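PDB 4F87: endolysin PlyC, small cell-wall binding subunit from Streptococcus phage C1, which forms the eight-membered ring of the phage endolysin PlyC and interacts with the streptococcal cell wall, helping the enzyme degrade peptidoglycan and lyse the host. Local coordinates for residues Gly13-Phe19 with Arg30-Asn34. Sequence-based numbering, arbitrary orientation.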
# COMPACT_ATOMS: atom_id res chain seq x y z
N GLY B 13 -4.24 -12.41 -6.64
CA GLY B 13 -5.67 -12.27 -6.37
C GLY B 13 -6.16 -13.34 -5.41
O GLY B 13 -7.34 -13.69 -5.42
N VAL B 14 -5.23 -13.91 -4.59
CA VAL B 14 -5.54 -14.96 -3.63
C VAL B 14 -4.97 -14.60 -2.28
O VAL B 14 -3.78 -14.28 -2.18
CB VAL B 14 -4.98 -16.35 -4.06
CG1 VAL B 14 -5.26 -17.44 -3.01
CG2 VAL B 14 -5.54 -16.78 -5.42
N GLN B 15 -5.82 -14.64 -1.25
CA GLN B 15 -5.39 -14.42 0.14
C GLN B 15 -5.85 -15.63 0.92
O GLN B 15 -7.01 -16.02 0.83
CB GLN B 15 -6.01 -13.14 0.74
CG GLN B 15 -5.39 -11.89 0.16
CD GLN B 15 -6.01 -10.63 0.74
OE1 GLN B 15 -6.05 -10.43 1.95
NE2 GLN B 15 -6.48 -9.75 -0.13
N GLY B 16 -4.95 -16.23 1.69
CA GLY B 16 -5.33 -17.38 2.49
C GLY B 16 -4.16 -18.25 2.83
O GLY B 16 -3.01 -17.81 2.78
N PHE B 17 -4.45 -19.51 3.18
CA PHE B 17 -3.40 -20.42 3.55
C PHE B 17 -3.89 -21.85 3.42
O PHE B 17 -5.10 -22.11 3.53
CB PHE B 17 -2.90 -20.17 5.00
CG PHE B 17 -3.98 -20.18 6.06
CD1 PHE B 17 -4.36 -21.36 6.68
CD2 PHE B 17 -4.61 -19.00 6.44
CE1 PHE B 17 -5.39 -21.37 7.63
CE2 PHE B 17 -5.60 -19.01 7.44
CZ PHE B 17 -5.97 -20.19 8.02
N LEU B 18 -2.94 -22.75 3.22
CA LEU B 18 -3.20 -24.19 3.30
C LEU B 18 -3.01 -24.60 4.77
O LEU B 18 -2.19 -24.00 5.50
CB LEU B 18 -2.15 -24.94 2.49
CG LEU B 18 -2.35 -24.83 1.00
CD1 LEU B 18 -1.02 -24.92 0.30
CD2 LEU B 18 -3.27 -25.95 0.49
N PHE B 19 -3.75 -25.63 5.20
CA PHE B 19 -3.57 -26.15 6.55
C PHE B 19 -3.72 -27.65 6.59
O PHE B 19 -4.47 -28.25 5.80
CB PHE B 19 -4.50 -25.45 7.58
CG PHE B 19 -5.99 -25.53 7.36
CD1 PHE B 19 -6.79 -26.36 8.14
CD2 PHE B 19 -6.62 -24.71 6.42
CE1 PHE B 19 -8.17 -26.38 7.99
CE2 PHE B 19 -8.00 -24.75 6.25
CZ PHE B 19 -8.77 -25.58 7.04
N ARG B 30 -6.34 -28.89 3.60
CA ARG B 30 -7.46 -28.00 3.36
C ARG B 30 -6.90 -26.60 3.11
O ARG B 30 -5.70 -26.38 3.24
CB ARG B 30 -8.44 -27.99 4.54
CG ARG B 30 -8.99 -29.39 4.82
CD ARG B 30 -10.07 -29.41 5.91
NE ARG B 30 -11.28 -28.68 5.52
CZ ARG B 30 -12.20 -29.12 4.67
NH1 ARG B 30 -12.07 -30.31 4.09
NH2 ARG B 30 -13.25 -28.36 4.37
N ALA B 31 -7.76 -25.66 2.72
CA ALA B 31 -7.28 -24.30 2.54
C ALA B 31 -8.37 -23.31 2.80
O ALA B 31 -9.55 -23.63 2.64
CB ALA B 31 -6.76 -24.09 1.11
N PHE B 32 -7.97 -22.09 3.18
CA PHE B 32 -8.86 -20.94 3.15
C PHE B 32 -8.38 -20.14 1.95
O PHE B 32 -7.18 -19.83 1.85
CB PHE B 32 -8.77 -20.06 4.41
CG PHE B 32 -9.58 -20.64 5.54
CD1 PHE B 32 -10.94 -20.41 5.63
CD2 PHE B 32 -8.97 -21.42 6.51
CE1 PHE B 32 -11.68 -20.97 6.68
CE2 PHE B 32 -9.72 -22.00 7.54
CZ PHE B 32 -11.07 -21.77 7.61
N ILE B 33 -9.26 -19.89 0.99
CA ILE B 33 -8.91 -19.10 -0.20
C ILE B 33 -9.96 -18.01 -0.31
O ILE B 33 -11.14 -18.31 -0.51
CB ILE B 33 -8.79 -19.96 -1.49
CG1 ILE B 33 -7.56 -20.91 -1.38
CG2 ILE B 33 -8.70 -19.05 -2.76
CD1 ILE B 33 -7.43 -21.92 -2.41
N ASN B 34 -9.53 -16.75 -0.13
CA ASN B 34 -10.43 -15.61 -0.19
C ASN B 34 -11.64 -15.78 0.75
O ASN B 34 -12.78 -15.47 0.37
CB ASN B 34 -10.82 -15.30 -1.65
CG ASN B 34 -9.61 -14.93 -2.50
OD1 ASN B 34 -8.58 -14.51 -1.98
ND2 ASN B 34 -9.74 -14.99 -3.82
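Strand segments 16-19 and 30-33 form a beta hairpin, running antiparallel with axes 4.6 Å apart at 174°, as the two central strands of the sheet. Register follows from paired backbone bonds: F17 N to F32 O (3.1 Å) with F32 N to F17 O (2.9 Å), then F19 N to R30 O (2.9 Å) with R30 N to F19 O (3.0 Å). F17 and F19, both chi1 p, project from the same face as F32 (chi1 m), and their rings close in on its ring. The F19 and F32 rings are near parallel (17°) but slid apart, centroids 5.3 Å; F17 CZ lies 3.6 Å from F32 CD2, with the ring planes at 51°. R30 CB lies over the F19 face, 3.8 Å from the ring centroid, a CH-pi contact, while its m-t-p chain carries NE to a salt bridge with E37; both are cell-wall interaction sites. G16 has no room for a side chain: an ideal CB would sit 1.8 Å from F32 O. Beyond the strand, N34 N donates to Q15 O (2.8 Å), and the N34 side chain (chi1 m) adds two bonds: N34 OD1 accepts from Q15 N (2.9 Å) and N34 ND2 donates to G13 O (3.2 Å). Helix 63-70 covers the aromatic cluster through V63, I66 and M70; on the face of L18 and A31, F49 of helix 43-50 packs on L18 and also touches I33, and strands 36-40 and 55-57 flank the hairpin.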